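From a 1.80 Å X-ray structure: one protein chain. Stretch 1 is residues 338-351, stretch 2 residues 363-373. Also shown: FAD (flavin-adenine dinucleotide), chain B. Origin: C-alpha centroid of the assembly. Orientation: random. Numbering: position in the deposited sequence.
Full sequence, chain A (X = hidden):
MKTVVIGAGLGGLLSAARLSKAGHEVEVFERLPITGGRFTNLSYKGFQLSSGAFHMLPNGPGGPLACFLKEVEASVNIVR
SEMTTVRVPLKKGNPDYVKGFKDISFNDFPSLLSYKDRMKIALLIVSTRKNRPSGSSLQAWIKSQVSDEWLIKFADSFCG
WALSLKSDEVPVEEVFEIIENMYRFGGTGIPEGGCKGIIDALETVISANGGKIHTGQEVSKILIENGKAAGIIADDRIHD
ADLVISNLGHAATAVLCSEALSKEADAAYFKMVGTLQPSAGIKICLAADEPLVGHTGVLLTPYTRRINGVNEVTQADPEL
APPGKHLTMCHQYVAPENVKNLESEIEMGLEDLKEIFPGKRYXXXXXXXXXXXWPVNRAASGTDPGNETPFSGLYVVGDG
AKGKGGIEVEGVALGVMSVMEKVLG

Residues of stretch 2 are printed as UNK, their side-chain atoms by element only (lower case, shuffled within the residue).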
# COMPACT_ATOMS: atom_id res chain seq x y z
N ASN A 338 0.77 -14.60 13.84
CA ASN A 338 0.08 -13.87 14.89
C ASN A 338 -1.31 -13.38 14.46
O ASN A 338 -2.04 -12.81 15.26
CB ASN A 338 0.95 -12.73 15.41
CG ASN A 338 2.13 -13.23 16.22
OD1 ASN A 338 2.02 -14.24 16.93
ND2 ASN A 338 3.26 -12.55 16.11
N VAL A 339 -1.68 -13.62 13.21
CA VAL A 339 -3.03 -13.27 12.77
C VAL A 339 -4.09 -13.96 13.62
O VAL A 339 -5.16 -13.40 13.88
CB VAL A 339 -3.25 -13.59 11.27
CG1 VAL A 339 -4.71 -13.45 10.91
CG2 VAL A 339 -2.42 -12.66 10.43
N LYS A 340 -3.79 -15.18 14.07
CA LYS A 340 -4.68 -15.90 14.97
C LYS A 340 -4.73 -15.26 16.36
O LYS A 340 -5.63 -15.55 17.15
CB LYS A 340 -4.27 -17.39 15.06
CG LYS A 340 -3.04 -17.66 15.91
CD LYS A 340 -2.69 -19.15 15.93
CE LYS A 340 -2.19 -19.58 14.56
NZ LYS A 340 -1.56 -20.95 14.56
N ASN A 341 -3.77 -14.38 16.65
CA ASN A 341 -3.65 -13.73 17.95
C ASN A 341 -3.90 -12.22 17.89
O ASN A 341 -3.20 -11.46 18.57
CB ASN A 341 -2.25 -13.95 18.54
CG ASN A 341 -1.86 -15.41 18.65
OD1 ASN A 341 -0.75 -15.80 18.25
ND2 ASN A 341 -2.75 -16.22 19.20
N LEU A 342 -4.88 -11.77 17.11
CA LEU A 342 -5.10 -10.33 16.91
C LEU A 342 -5.41 -9.57 18.20
O LEU A 342 -5.01 -8.41 18.37
CB LEU A 342 -6.21 -10.08 15.88
CG LEU A 342 -5.84 -10.31 14.42
CD1 LEU A 342 -7.02 -10.01 13.50
CD2 LEU A 342 -4.64 -9.47 14.04
N GLU A 343 -6.14 -10.20 19.12
CA GLU A 343 -6.46 -9.54 20.37
C GLU A 343 -5.21 -9.13 21.14
O GLU A 343 -5.08 -8.00 21.59
CB GLU A 343 -7.37 -10.42 21.25
CG GLU A 343 -8.76 -10.63 20.66
CD GLU A 343 -9.76 -11.10 21.70
OE1 GLU A 343 -9.69 -10.63 22.86
OE2 GLU A 343 -10.62 -11.94 21.36
N SER A 344 -4.25 -10.04 21.27
CA SER A 344 -3.05 -9.68 22.01
C SER A 344 -2.15 -8.71 21.24
O SER A 344 -1.49 -7.87 21.84
CB SER A 344 -2.27 -10.93 22.45
OG SER A 344 -1.90 -11.71 21.35
N GLU A 345 -2.15 -8.83 19.92
CA GLU A 345 -1.41 -7.88 19.07
C GLU A 345 -1.94 -6.45 19.29
O GLU A 345 -1.17 -5.51 19.45
CB GLU A 345 -1.51 -8.27 17.60
CG GLU A 345 -0.86 -9.62 17.28
CD GLU A 345 0.66 -9.58 17.36
OE1 GLU A 345 1.28 -8.84 16.57
OE2 GLU A 345 1.24 -10.30 18.20
N ILE A 346 -3.25 -6.32 19.29
CA ILE A 346 -3.89 -5.03 19.52
C ILE A 346 -3.53 -4.49 20.91
O ILE A 346 -3.20 -3.30 21.06
CB ILE A 346 -5.42 -5.15 19.38
CG1 ILE A 346 -5.79 -5.41 17.92
CG2 ILE A 346 -6.10 -3.89 19.88
CD1 ILE A 346 -7.21 -5.88 17.72
N GLU A 347 -3.57 -5.36 21.91
CA GLU A 347 -3.22 -4.95 23.27
C GLU A 347 -1.83 -4.32 23.29
O GLU A 347 -1.60 -3.32 23.96
CB GLU A 347 -3.23 -6.15 24.22
CG GLU A 347 -4.59 -6.78 24.47
CD GLU A 347 -4.49 -8.14 25.18
OE1 GLU A 347 -3.58 -8.30 26.02
OE2 GLU A 347 -5.30 -9.04 24.88
N MSE A 348 -0.89 -4.92 22.56
CA MSE A 348 0.47 -4.42 22.56
C MSE A 348 0.56 -3.05 21.90
O MSE A 348 1.31 -2.18 22.36
CB MSE A 348 1.39 -5.41 21.86
CG MSE A 348 1.74 -6.59 22.73
SE MSE A 348 2.76 -7.84 21.66
CE MSE A 348 1.45 -9.28 21.54
N GLY A 349 -0.21 -2.86 20.83
CA GLY A 349 -0.24 -1.57 20.15
C GLY A 349 -0.78 -0.49 21.07
O GLY A 349 -0.27 0.64 21.11
N LEU A 350 -1.82 -0.83 21.81
CA LEU A 350 -2.43 0.10 22.76
C LEU A 350 -1.46 0.52 23.86
O LEU A 350 -1.46 1.69 24.29
CB LEU A 350 -3.70 -0.51 23.35
CG LEU A 350 -4.85 -0.63 22.36
CD1 LEU A 350 -6.06 -1.25 23.03
CD2 LEU A 350 -5.20 0.73 21.79
N GLU A 351 -0.62 -0.41 24.30
CA GLU A 351 0.43 -0.12 25.27
C GLU A 351 1.46 0.82 24.65
O GLU A 351 1.94 1.74 25.32
CB GLU A 351 1.15 -1.40 25.70
CG GLU A 351 0.24 -2.40 26.39
CD GLU A 351 -0.64 -1.74 27.41
OE1 GLU A 351 -0.10 -1.19 28.40
OE2 GLU A 351 -1.88 -1.75 27.23
N UNK A 363 -8.53 9.93 22.06
CA UNK A 363 -9.28 8.71 22.31
C UNK A 363 -9.08 7.77 21.13
O UNK A 363 -8.94 8.21 19.99
c UNK A 363 -12.48 10.60 23.48
c UNK A 363 -10.77 9.01 22.48
o UNK A 363 -13.23 10.55 24.49
o UNK A 363 -12.83 11.12 22.40
c UNK A 363 -11.08 10.01 23.60
N UNK A 364 -9.08 6.49 21.40
CA UNK A 364 -9.06 5.52 20.32
C UNK A 364 -10.43 5.54 19.64
O UNK A 364 -11.45 5.31 20.29
c UNK A 364 -8.86 3.09 19.72
c UNK A 364 -8.75 4.12 20.85
c UNK A 364 -7.37 4.11 21.52
N UNK A 365 -10.44 5.81 18.34
CA UNK A 365 -11.66 5.95 17.58
C UNK A 365 -12.12 4.63 16.99
O UNK A 365 -13.28 4.24 17.11
c UNK A 365 -12.12 8.40 14.49
c UNK A 365 -11.46 7.01 16.48
c UNK A 365 -13.80 8.02 16.35
c UNK A 365 -12.62 7.43 15.57
N UNK A 366 -11.20 3.92 16.33
CA UNK A 366 -11.54 2.66 15.67
C UNK A 366 -10.26 1.88 15.45
O UNK A 366 -9.22 2.47 15.12
c UNK A 366 -13.94 1.06 14.45
c UNK A 366 -12.23 2.91 14.33
c UNK A 366 -12.83 1.69 13.61
c UNK A 366 -13.33 2.07 12.22
N UNK A 367 -10.32 0.56 15.63
CA UNK A 367 -9.19 -0.30 15.32
C UNK A 367 -9.65 -1.22 14.20
O UNK A 367 -10.73 -1.81 14.28
c UNK A 367 -8.41 -0.17 17.69
c UNK A 367 -7.64 -2.12 16.24
c UNK A 367 -8.79 -1.12 16.55
c UNK A 367 -8.15 -0.89 19.01
N UNK A 368 -8.86 -1.30 13.13
CA UNK A 368 -9.20 -2.11 11.96
C UNK A 368 -8.06 -3.07 11.63
O UNK A 368 -6.91 -2.64 11.51
o UNK A 368 -11.50 1.01 9.11
n UNK A 368 -9.78 1.94 10.20
c UNK A 368 -10.67 0.98 10.02
c UNK A 368 -10.63 -0.18 11.01
c UNK A 368 -9.47 -1.19 10.76
N UNK A 369 -8.37 -4.36 11.48
CA UNK A 369 -7.34 -5.37 11.21
C UNK A 369 -7.44 -5.87 9.77
O UNK A 369 -8.55 -6.02 9.24
c UNK A 369 -7.46 -6.56 12.16
o UNK A 369 -7.27 -6.15 13.51
N UNK A 370 -6.29 -6.13 9.16
CA UNK A 370 -6.25 -6.53 7.75
C UNK A 370 -5.36 -7.74 7.55
O UNK A 370 -4.23 -7.78 8.02
c UNK A 370 -5.72 -5.38 6.89
c UNK A 370 -6.46 -3.27 8.03
c UNK A 370 -7.56 -3.91 6.01
o UNK A 370 -9.06 -0.82 7.23
c UNK A 370 -8.25 -1.92 7.14
c UNK A 370 -7.29 -2.15 8.12
c UNK A 370 -8.40 -2.80 6.10
c UNK A 370 -6.59 -4.16 6.98
N UNK A 371 -5.88 -8.73 6.85
CA UNK A 371 -5.12 -9.93 6.65
C UNK A 371 -5.87 -10.78 5.65
O UNK A 371 -7.01 -10.47 5.29
c UNK A 371 -7.02 -12.18 8.53
c UNK A 371 -6.27 -11.05 8.62
n UNK A 371 -6.93 -10.22 9.50
c UNK A 371 -8.05 -10.81 9.90
n UNK A 371 -8.12 -12.00 9.33
c UNK A 371 -4.97 -10.68 7.98
N UNK A 372 -5.20 -11.82 5.16
CA UNK A 372 -5.83 -12.84 4.32
C UNK A 372 -6.58 -12.26 3.12
O UNK A 372 -5.96 -11.66 2.24
c UNK A 372 -5.79 -14.63 6.12
c UNK A 372 -6.67 -13.79 5.20
o UNK A 372 -5.88 -14.48 7.36
o UNK A 372 -4.99 -15.42 5.58
N UNK A 373 -7.90 -12.44 3.06
CA UNK A 373 -8.64 -12.03 1.87
C UNK A 373 -8.89 -10.52 1.75
O UNK A 373 -9.38 -10.05 0.73
o UNK A 373 -11.28 -16.04 0.93
c UNK A 373 -9.87 -14.27 1.65
c UNK A 373 -9.99 -12.77 1.75
c UNK A 373 -11.23 -14.97 1.55
o UNK A 373 -12.23 -14.45 2.09
PA FAD B . -8.67 -3.68 -3.91
O1A FAD B . -8.25 -5.04 -3.42
O2A FAD B . -8.65 -2.56 -2.90
O5B FAD B . -10.14 -3.78 -4.55
C5B FAD B . -10.62 -5.02 -5.04
C4B FAD B . -12.11 -4.78 -5.30
O4B FAD B . -12.72 -5.91 -5.89
C3B FAD B . -12.85 -4.48 -4.00
O3B FAD B . -13.55 -3.25 -4.09
C2B FAD B . -13.82 -5.66 -3.86
O2B FAD B . -15.04 -5.31 -3.23
C1B FAD B . -14.00 -6.11 -5.30
N9A FAD B . -14.35 -7.53 -5.48
C8A FAD B . -13.84 -8.64 -4.84
N7A FAD B . -14.42 -9.74 -5.39
C5A FAD B . -15.28 -9.32 -6.36
C6A FAD B . -16.15 -10.00 -7.21
N6A FAD B . -16.14 -11.33 -7.25
N1A FAD B . -16.91 -9.28 -8.10
C2A FAD B . -16.84 -7.90 -8.15
N3A FAD B . -15.99 -7.23 -7.30
C4A FAD B . -15.23 -7.94 -6.42
N1 FAD B . -1.25 2.09 0.17
C2 FAD B . -0.64 3.31 -0.04
O2 FAD B . -0.22 3.61 -1.16
N3 FAD B . -0.48 4.18 1.03
C4 FAD B . -0.92 3.84 2.30
O4 FAD B . -0.79 4.61 3.25
C4X FAD B . -1.54 2.61 2.51
N5 FAD B . -1.97 2.25 3.77
C5X FAD B . -2.59 1.03 3.96
C6 FAD B . -3.05 0.66 5.23
C7 FAD B . -3.69 -0.55 5.42
C7M FAD B . -4.17 -0.92 6.80
C8 FAD B . -3.87 -1.40 4.33
C8M FAD B . -4.55 -2.73 4.50
C9 FAD B . -3.41 -1.04 3.07
C9A FAD B . -2.77 0.18 2.88
N10 FAD B . -2.31 0.54 1.62
C10 FAD B . -1.70 1.75 1.43
C1' FAD B . -2.40 -0.40 0.46
C2' FAD B . -3.61 0.00 -0.40
O2' FAD B . -4.74 0.24 0.44
C3' FAD B . -3.91 -1.12 -1.39
O3' FAD B . -2.69 -1.54 -2.00
C4' FAD B . -4.89 -0.77 -2.51
O4' FAD B . -6.05 -0.14 -2.01
C5' FAD B . -5.30 -2.09 -3.16
O5' FAD B . -5.95 -1.77 -4.36
P FAD B . -6.28 -2.91 -5.41
O1P FAD B . -6.14 -2.35 -6.81
O2P FAD B . -5.49 -4.18 -5.16
O3P FAD B . -7.84 -3.26 -5.23

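Position 363 carries three carbons in a row, the third bearing two oxygens: a carboxylate on a two-methylene stem, out of reach of stretch 1. It is Glu363. Position 364 has three carbons, one forked into two, and it points toward the helix, where it touches Leu350. A side chain that branches at CB into two single methyls is valine, Val364; its CG2 lies 4.0 Å from Leu350 CD2.

Positions 365 and 366 each show four carbons forked at the second, and neither reaches stretch 1. That fork one carbon beyond CB makes them Leu365 and Leu366.

Position 367 also has four carbons, but the fork is at CB and one arm is two carbons long, its tip against Ile346 and Leu350. This is Ile367, and its CD1, 3.7 Å from Ile346 CG2 and 4.4 Å from Leu350 CD2, bridges two residues one helical turn apart. Position 368 has three carbons, the third carrying one oxygen and one nitrogen, and points away from the helix. It is Gln368.

Position 369 is one carbon and one oxygen, pointing toward the helix, with CB 3.7 Å from Leu342 CD1. It is Ser369; its OG lies 4.2 Å from Ile346 CD1. Position 370 is one carbon and then a ring of six carbons bearing an oxygen, pointing away. It is Tyr370, whose CD2 comes 3.5 Å from FAD C7M, the flavin methyl lying over one ring face.

Position 371 has one carbon and then a five-membered ring of three carbons and two nitrogens. Val339 CG1 stands 3.8 Å from the ring centroid, 23° off the normal, so the methyl makes a CH-pi contact over the face; Leu342 CD1 approaches obliquely. The ring is that of His371. Position 372 has two carbons, the second with two oxygens: Asp372, its OD2 3.9 Å from Val339 CG1. Position 373 has three carbons ending in two oxygens and stays out of reach: Glu373.

Val339 leads into a helical row of Leu342, Ile346 and Leu350, spaced four apart. Ile367, Ser369 and His371 alternate along the strand and its continuation; Val364, three residues before Ile367, takes the far end against Leu350. The segments run at 132°, so ascending the helix means descending the strand. No hydrogen bond crosses; 357 Å² of buried surface relies on side-chain packing. The rule holds for 367-371: Ile367, Ser369 and His371 point toward stretch 1, Gln368 and Tyr370 away, Tyr370 meeting the flavin.

Stretch 2, residues 363-373: EVLLIQSYHDE
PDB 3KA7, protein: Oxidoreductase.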